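Local structure of insecticidal crystal protein Cry7Cal (Bacillus thuringiensis, 5ZI1) at residues A303-W315 with N364-L376. The protein is the toxin core of an insecticidal crystal protein active against locusts, and probably acts after binding receptors in the insect host. Numbering follows the deposited sequence.
Sequences ARVVEPNDRFAIW and NKSATWYQAVPLL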
ATOM      1  N   ALA A 303      12.833  16.393  25.391  1.00 46.98           N
ATOM      2  CA  ALA A 303      14.167  15.838  25.488  1.00 46.83           C
ATOM      3  C   ALA A 303      14.900  16.469  26.662  1.00 53.24           C
ATOM      4  O   ALA A 303      14.542  17.550  27.144  1.00 51.95           O
ATOM      5  CB  ALA A 303      14.942  16.039  24.186  1.00 48.96           C
ATOM      6  N   ARG A 304      15.929  15.765  27.133  1.00 49.96           N
ATOM      7  CA  ARG A 304      16.761  16.254  28.219  1.00 49.43           C
ATOM      8  C   ARG A 304      18.204  15.931  27.883  1.00 50.65           C
ATOM      9  O   ARG A 304      18.483  15.079  27.038  1.00 49.57           O
ATOM     10  CB  ARG A 304      16.370  15.647  29.574  1.00 50.38           C
ATOM     11  CG  ARG A 304      16.766  14.194  29.740  1.00 46.77           C
ATOM     12  CD  ARG A 304      16.278  13.653  31.072  1.00 48.54           C
ATOM     13  NE  ARG A 304      16.408  12.203  31.125  1.00 51.71           N
ATOM     14  CZ  ARG A 304      17.364  11.550  31.774  1.00 53.67           C
ATOM     15  NH1 ARG A 304      17.395  10.224  31.737  1.00 54.26           N
ATOM     16  NH2 ARG A 304      18.284  12.215  32.458  1.00 52.63           N
ATOM     17  N   VAL A 305      19.114  16.640  28.549  1.00 50.19           N
ATOM     18  CA  VAL A 305      20.555  16.550  28.333  1.00 47.55           C
ATOM     19  C   VAL A 305      21.158  15.660  29.402  1.00 44.71           C
ATOM     20  O   VAL A 305      20.834  15.783  30.589  1.00 45.11           O
ATOM     21  CB  VAL A 305      21.200  17.953  28.369  1.00 50.66           C
ATOM     22  CG1 VAL A 305      22.688  17.872  28.085  1.00 50.75           C
ATOM     23  CG2 VAL A 305      20.512  18.887  27.381  1.00 46.19           C
ATOM     24  N   VAL A 306      22.040  14.762  28.989  1.00 49.81           N
ATOM     25  CA  VAL A 306      22.777  13.918  29.916  1.00 52.67           C
ATOM     26  C   VAL A 306      24.255  14.066  29.598  1.00 52.08           C
ATOM     27  O   VAL A 306      24.638  14.389  28.471  1.00 50.09           O
ATOM     28  CB  VAL A 306      22.355  12.435  29.839  1.00 47.60           C
ATOM     29  CG1 VAL A 306      20.901  12.280  30.267  1.00 47.72           C
ATOM     30  CG2 VAL A 306      22.576  11.905  28.438  1.00 47.77           C
ATOM     31  N   GLU A 307      25.088  13.805  30.607  1.00 52.05           N
ATOM     32  CA  GLU A 307      26.538  13.981  30.498  1.00 57.26           C
ATOM     33  C   GLU A 307      27.269  12.808  31.155  1.00 55.71           C
ATOM     34  O   GLU A 307      27.914  12.958  32.197  1.00 59.52           O
ATOM     35  CB  GLU A 307      26.954  15.320  31.115  1.00 58.49           C
ATOM     36  CG  GLU A 307      28.374  15.746  30.818  1.00 66.06           C
ATOM     37  CD  GLU A 307      28.578  17.258  30.927  1.00 68.57           C
ATOM     38  OE1 GLU A 307      29.450  17.798  30.218  1.00 66.43           O
ATOM     39  OE2 GLU A 307      27.871  17.919  31.723  1.00 71.33           O
ATOM     40  N   PRO A 308      27.187  11.605  30.559  1.00 58.25           N
ATOM     41  CA  PRO A 308      27.921  10.453  31.113  1.00 53.60           C
ATOM     42  C   PRO A 308      29.415  10.588  30.889  1.00 53.99           C
ATOM     43  O   PRO A 308      30.233  10.045  31.643  1.00 50.86           O
ATOM     44  CB  PRO A 308      27.362   9.259  30.318  1.00 50.32           C
ATOM     45  CG  PRO A 308      26.873   9.856  29.057  1.00 48.13           C
ATOM     46  CD  PRO A 308      26.331  11.202  29.431  1.00 54.53           C
ATOM     47  N   ASN A 309      29.759  11.259  29.788  1.00 57.15           N
ATOM     48  CA  ASN A 309      31.122  11.617  29.402  1.00 56.56           C
ATOM     49  C   ASN A 309      30.998  12.572  28.223  1.00 56.86           C
ATOM     50  O   ASN A 309      31.189  13.782  28.378  1.00 51.47           O
ATOM     51  CB  ASN A 309      31.971  10.402  29.035  1.00 55.90           C
ATOM     52  CG  ASN A 309      31.155   9.284  28.402  1.00 58.19           C
ATOM     53  OD1 ASN A 309      30.867   9.325  27.206  1.00 55.22           O
ATOM     54  ND2 ASN A 309      30.871   8.237  29.178  1.00 55.70           N
ATOM     55  N   ASP A 310      30.617  12.056  27.055  1.00 53.89           N
ATOM     56  CA  ASP A 310      29.994  12.932  26.076  1.00 54.44           C
ATOM     57  C   ASP A 310      28.782  13.597  26.715  1.00 52.25           C
ATOM     58  O   ASP A 310      28.273  13.151  27.753  1.00 51.13           O
ATOM     59  CB  ASP A 310      29.511  12.156  24.859  1.00 56.90           C
ATOM     60  CG  ASP A 310      30.540  11.175  24.336  1.00 59.59           C
ATOM     61  OD1 ASP A 310      31.702  11.562  24.093  1.00 54.94           O
ATOM     62  OD2 ASP A 310      30.147  10.001  24.132  1.00 59.31           O
ATOM     63  N   ARG A 311      28.292  14.651  26.070  1.00 47.99           N
ATOM     64  CA  ARG A 311      27.065  15.308  26.503  1.00 53.85           C
ATOM     65  C   ARG A 311      26.155  15.457  25.290  1.00 50.29           C
ATOM     66  O   ARG A 311      26.629  15.769  24.195  1.00 48.13           O
ATOM     67  CB  ARG A 311      27.367  16.669  27.198  1.00 52.07           C
ATOM     68  CG  ARG A 311      26.321  17.782  27.014  1.00 56.60           C
ATOM     69  CD  ARG A 311      26.630  19.010  27.934  1.00 60.70           C
ATOM     70  NE  ARG A 311      26.279  18.716  29.337  1.00 72.57           N
ATOM     71  CZ  ARG A 311      25.280  19.288  30.011  1.00 66.93           C
ATOM     72  NH1 ARG A 311      24.528  20.204  29.409  1.00 62.48           N
ATOM     73  NH2 ARG A 311      25.037  18.950  31.280  1.00 66.91           N
ATOM     74  N   PHE A 312      24.860  15.184  25.468  1.00 52.03           N
ATOM     75  CA  PHE A 312      23.937  15.061  24.340  1.00 49.93           C
ATOM     76  C   PHE A 312      22.518  14.921  24.854  1.00 47.03           C
ATOM     77  O   PHE A 312      22.289  14.371  25.934  1.00 48.25           O
ATOM     78  CB  PHE A 312      24.263  13.851  23.465  1.00 48.09           C
ATOM     79  CG  PHE A 312      24.343  12.580  24.234  1.00 52.89           C
ATOM     80  CD1 PHE A 312      23.198  11.820  24.473  1.00 46.98           C
ATOM     81  CD2 PHE A 312      25.565  12.151  24.750  1.00 52.69           C
ATOM     82  CE1 PHE A 312      23.267  10.653  25.205  1.00 45.08           C
ATOM     83  CE2 PHE A 312      25.644  10.969  25.472  1.00 53.81           C
ATOM     84  CZ  PHE A 312      24.487  10.217  25.708  1.00 55.10           C
ATOM     85  N   ALA A 313      21.571  15.399  24.055  1.00 44.60           N
ATOM     86  CA  ALA A 313      20.169  15.269  24.408  1.00 45.05           C
ATOM     87  C   ALA A 313      19.650  13.890  24.008  1.00 47.09           C
ATOM     88  O   ALA A 313      20.175  13.251  23.092  1.00 43.94           O
ATOM     89  CB  ALA A 313      19.350  16.368  23.738  1.00 42.29           C
ATOM     90  N   ILE A 314      18.639  13.424  24.754  1.00 49.91           N
ATOM     91  CA  ILE A 314      17.879  12.213  24.477  1.00 42.93           C
ATOM     92  C   ILE A 314      16.413  12.557  24.681  1.00 49.75           C
ATOM     93  O   ILE A 314      16.068  13.373  25.542  1.00 44.13           O
ATOM     94  CB  ILE A 314      18.262  11.027  25.395  1.00 46.72           C
ATOM     95  CG1 ILE A 314      17.919  11.363  26.852  1.00 47.19           C
ATOM     96  CG2 ILE A 314      19.735  10.627  25.242  1.00 45.97           C
ATOM     97  CD1 ILE A 314      18.091  10.205  27.822  1.00 45.42           C
ATOM     98  N   TRP A 315      15.536  11.916  23.901  1.00 45.74           N
ATOM     99  CA  TRP A 315      14.111  12.177  24.076  1.00 49.35           C
ATOM    100  C   TRP A 315      13.649  11.575  25.389  1.00 45.92           C
ATOM    101  O   TRP A 315      14.030  10.460  25.736  1.00 44.83           O
ATOM    102  CB  TRP A 315      13.258  11.581  22.946  1.00 49.63           C
ATOM    103  CG  TRP A 315      13.563  12.036  21.564  1.00 47.61           C
ATOM    104  CD1 TRP A 315      14.667  12.708  21.146  1.00 47.60           C
ATOM    105  CD2 TRP A 315      12.752  11.836  20.405  1.00 47.94           C
ATOM    106  NE1 TRP A 315      14.598  12.940  19.796  1.00 49.98           N
ATOM    107  CE2 TRP A 315      13.425  12.422  19.319  1.00 46.46           C
ATOM    108  CE3 TRP A 315      11.514  11.232  20.184  1.00 45.40           C
ATOM    109  CZ2 TRP A 315      12.914  12.410  18.029  1.00 44.36           C
ATOM    110  CZ3 TRP A 315      11.002  11.225  18.902  1.00 47.31           C
ATOM    111  CH2 TRP A 315      11.700  11.808  17.842  1.00 47.43           C
ATOM    112  N   ASN A 364      25.143   6.081  23.752  1.00 51.25           N
ATOM    113  CA  ASN A 364      26.281   5.997  24.651  1.00 47.73           C
ATOM    114  C   ASN A 364      26.007   4.912  25.674  1.00 48.81           C
ATOM    115  O   ASN A 364      24.976   4.958  26.354  1.00 49.60           O
ATOM    116  CB  ASN A 364      26.529   7.322  25.357  1.00 51.13           C
ATOM    117  CG  ASN A 364      27.733   7.256  26.251  1.00 54.97           C
ATOM    118  OD1 ASN A 364      27.641   6.893  27.425  1.00 55.55           O
ATOM    119  ND2 ASN A 364      28.882   7.583  25.691  1.00 54.93           N
ATOM    120  N   LYS A 365      26.921   3.949  25.791  1.00 50.69           N
ATOM    121  CA  LYS A 365      26.806   2.881  26.778  1.00 54.23           C
ATOM    122  C   LYS A 365      27.998   2.965  27.725  1.00 49.26           C
ATOM    123  O   LYS A 365      29.130   2.681  27.330  1.00 45.71           O
ATOM    124  CB  LYS A 365      26.724   1.509  26.116  1.00 50.14           C
ATOM    125  CG  LYS A 365      26.381   0.400  27.090  1.00 49.84           C
ATOM    126  CD  LYS A 365      26.241  -0.931  26.360  1.00 48.94           C
ATOM    127  CE  LYS A 365      25.626  -2.006  27.243  1.00 59.40           C
ATOM    128  NZ  LYS A 365      26.564  -2.497  28.285  1.00 64.76           N
ATOM    129  N   SER A 366      27.729   3.336  28.974  1.00 54.16           N
ATOM    130  CA  SER A 366      28.752   3.468  30.002  1.00 54.26           C
ATOM    131  C   SER A 366      28.250   2.873  31.312  1.00 54.54           C
ATOM    132  O   SER A 366      28.236   1.649  31.479  1.00 62.25           O
ATOM    133  CB  SER A 366      29.133   4.941  30.183  1.00 52.57           C
ATOM    134  OG  SER A 366      29.538   5.508  28.944  1.00 54.73           O
ATOM    135  N   ALA A 367      27.853   3.724  32.258  1.00 52.57           N
ATOM    136  CA  ALA A 367      27.184   3.201  33.438  1.00 52.67           C
ATOM    137  C   ALA A 367      25.750   2.823  33.113  1.00 55.26           C
ATOM    138  O   ALA A 367      25.189   1.929  33.752  1.00 59.63           O
ATOM    139  CB  ALA A 367      27.217   4.216  34.577  1.00 47.01           C
ATOM    140  N   THR A 368      25.145   3.507  32.138  1.00 53.09           N
ATOM    141  CA  THR A 368      23.835   3.174  31.605  1.00 53.10           C
ATOM    142  C   THR A 368      23.901   3.315  30.092  1.00 56.37           C
ATOM    143  O   THR A 368      24.932   3.695  29.531  1.00 53.61           O
ATOM    144  CB  THR A 368      22.733   4.055  32.202  1.00 54.78           C
ATOM    145  OG1 THR A 368      21.460   3.559  31.777  1.00 58.53           O
ATOM    146  CG2 THR A 368      22.890   5.501  31.756  1.00 54.02           C
ATOM    147  N   TRP A 369      22.793   2.997  29.421  1.00 56.28           N
ATOM    148  CA  TRP A 369      22.770   2.856  27.968  1.00 49.23           C
ATOM    149  C   TRP A 369      21.759   3.852  27.406  1.00 53.31           C
ATOM    150  O   TRP A 369      20.547   3.666  27.556  1.00 55.78           O
ATOM    151  CB  TRP A 369      22.441   1.411  27.598  1.00 51.98           C
ATOM    152  CG  TRP A 369      22.699   1.042  26.176  1.00 49.71           C
ATOM    153  CD1 TRP A 369      23.035   1.883  25.160  1.00 48.29           C
ATOM    154  CD2 TRP A 369      22.639  -0.277  25.609  1.00 49.34           C
ATOM    155  NE1 TRP A 369      23.189   1.172  23.991  1.00 48.37           N
ATOM    156  CE2 TRP A 369      22.945  -0.156  24.240  1.00 50.43           C
ATOM    157  CE3 TRP A 369      22.353  -1.547  26.124  1.00 52.12           C
ATOM    158  CZ2 TRP A 369      22.970  -1.258  23.379  1.00 46.73           C
ATOM    159  CZ3 TRP A 369      22.389  -2.642  25.266  1.00 47.65           C
ATOM    160  CH2 TRP A 369      22.699  -2.490  23.913  1.00 47.36           C
ATOM    161  N   TYR A 370      22.255   4.923  26.792  1.00 53.04           N
ATOM    162  CA  TYR A 370      21.433   5.994  26.247  1.00 49.45           C
ATOM    163  C   TYR A 370      21.229   5.813  24.750  1.00 47.63           C
ATOM    164  O   TYR A 370      22.126   5.365  24.033  1.00 50.59           O
ATOM    165  CB  TYR A 370      22.076   7.369  26.496  1.00 47.89           C
ATOM    166  CG  TYR A 370      22.119   7.793  27.950  1.00 49.02           C
ATOM    167  CD1 TYR A 370      20.946   8.007  28.663  1.00 48.18           C
ATOM    168  CD2 TYR A 370      23.337   8.000  28.606  1.00 50.99           C
ATOM    169  CE1 TYR A 370      20.974   8.396  29.985  1.00 50.75           C
ATOM    170  CE2 TYR A 370      23.378   8.391  29.923  1.00 45.91           C
ATOM    171  CZ  TYR A 370      22.196   8.593  30.612  1.00 56.03           C
ATOM    172  OH  TYR A 370      22.222   8.987  31.931  1.00 52.13           O
ATOM    173  N   GLN A 371      20.044   6.189  24.272  1.00 45.89           N
ATOM    174  CA  GLN A 371      19.773   6.264  22.843  1.00 44.45           C
ATOM    175  C   GLN A 371      19.350   7.689  22.538  1.00 45.83           C
ATOM    176  O   GLN A 371      18.532   8.266  23.266  1.00 43.86           O
ATOM    177  CB  GLN A 371      18.688   5.270  22.416  1.00 47.46           C
ATOM    178  CG  GLN A 371      18.779   3.949  23.116  1.00 42.57           C
ATOM    179  CD  GLN A 371      19.855   3.038  22.553  1.00 47.96           C
ATOM    180  OE1 GLN A 371      20.364   3.234  21.438  1.00 49.02           O
ATOM    181  NE2 GLN A 371      20.197   2.019  23.320  1.00 45.03           N
ATOM    182  N   ALA A 372      19.910   8.263  21.478  1.00 47.44           N
ATOM    183  CA  ALA A 372      19.775   9.694  21.255  1.00 50.97           C
ATOM    184  C   ALA A 372      19.396   9.974  19.810  1.00 47.89           C
ATOM    185  O   ALA A 372      20.006   9.429  18.883  1.00 50.17           O
ATOM    186  CB  ALA A 372      21.081  10.426  21.623  1.00 48.17           C
ATOM    187  N   VAL A 373      18.394  10.828  19.630  1.00 48.84           N
ATOM    188  CA  VAL A 373      18.100  11.448  18.342  1.00 46.43           C
ATOM    189  C   VAL A 373      18.148  12.960  18.545  1.00 50.89           C
ATOM    190  O   VAL A 373      17.103  13.600  18.752  1.00 52.50           O
ATOM    191  CB  VAL A 373      16.741  10.986  17.791  1.00 49.09           C
ATOM    192  CG1 VAL A 373      16.476  11.661  16.457  1.00 44.83           C
ATOM    193  CG2 VAL A 373      16.706   9.435  17.663  1.00 38.35           C
ATOM    194  N   PRO A 374      19.332  13.578  18.522  1.00 48.43           N
ATOM    195  CA  PRO A 374      19.405  15.011  18.852  1.00 52.98           C
ATOM    196  C   PRO A 374      18.948  15.914  17.725  1.00 56.95           C
ATOM    197  O   PRO A 374      18.704  17.104  17.978  1.00 52.74           O
ATOM    198  CB  PRO A 374      20.894  15.232  19.183  1.00 47.22           C
ATOM    199  CG  PRO A 374      21.621  14.101  18.535  1.00 50.07           C
ATOM    200  CD  PRO A 374      20.665  12.938  18.449  1.00 48.24           C
ATOM    201  N   LEU A 375      18.784  15.384  16.510  1.00 51.33           N
ATOM    202  CA  LEU A 375      18.358  16.208  15.391  1.00 51.72           C
ATOM    203  C   LEU A 375      17.387  15.436  14.500  1.00 52.76           C
ATOM    204  O   LEU A 375      17.628  14.267  14.168  1.00 49.31           O
ATOM    205  CB  LEU A 375      19.576  16.693  14.607  1.00 50.41           C
ATOM    206  CG  LEU A 375      19.300  17.562  13.379  1.00 58.43           C
ATOM    207  CD1 LEU A 375      20.498  18.483  13.153  1.00 51.56           C
ATOM    208  CD2 LEU A 375      19.034  16.764  12.102  1.00 53.05           C
ATOM    209  N   LEU A 376      16.290  16.100  14.131  1.00 51.90           N
ATOM    210  CA  LEU A 376      15.284  15.582  13.207  1.00 47.37           C
ATOM    211  C   LEU A 376      14.779  16.752  12.376  1.00 45.77           C
ATOM    212  O   LEU A 376      14.256  17.720  12.926  1.00 47.95           O
ATOM    213  CB  LEU A 376      14.127  14.919  13.958  1.00 48.36           C
ATOM    214  CG  LEU A 376      12.963  14.298  13.159  1.00 47.63           C
ATOM    215  CD1 LEU A 376      13.419  13.058  12.418  1.00 41.76           C
ATOM    216  CD2 LEU A 376      11.820  13.963  14.090  1.00 41.46           C
TER
HETATM  217  O   HOH W   1      20.131   9.626  33.066  1.00 52.30           O
HETATM  218  O   HOH W   2      16.524   9.695  22.269  1.00 47.07           O
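The Y370 ring lies against V306, whose CG2 stands 3.8 Å from the ring centroid and 8° off the normal, a CH-pi contact; T368 CG2 covers the opposite face toward its rim. With CG beside its backbone N, Y370 reaches toward 303-315, where I314 CD1 meets Y370 CD1 and P308 CG meets Y370 CE2. Its OH and R304 NH1 share a water. F312 is turned with CG between backbone N and carbonyl carbon (chi1 54°), which brings the ring edge to Y370 CB, while its CZ packs on N364 CB at 3.6 Å and its CD1 on A372 CB. At the turns, N309 ND2 donates to S366 OG, 3.0 Å away and in the amide plane, and N364 ND2 makes a weak bond to N309 OD1. S366 OG donates to N364 OD1, tying the amide to its own hairpin, and D310 OD2 is hydrogen-bonded to Y268 OH. The W315 indole presents its edge to 364-376: NE1 gives V373 O a 2.8 Å bond, with V373 CB 3.5 Å from NE1, off the ring plane and beyond its rim. A second water joins W315 N to Q371 O. Strands 312-315 and 369-376 run at 100°, and the two antiparallel hairpins, from different sheets, pack from their turns to W315 and V373 through side chains and some backbone carbonyls, consistent with the beta-prism domain II of three-domain Cry toxins.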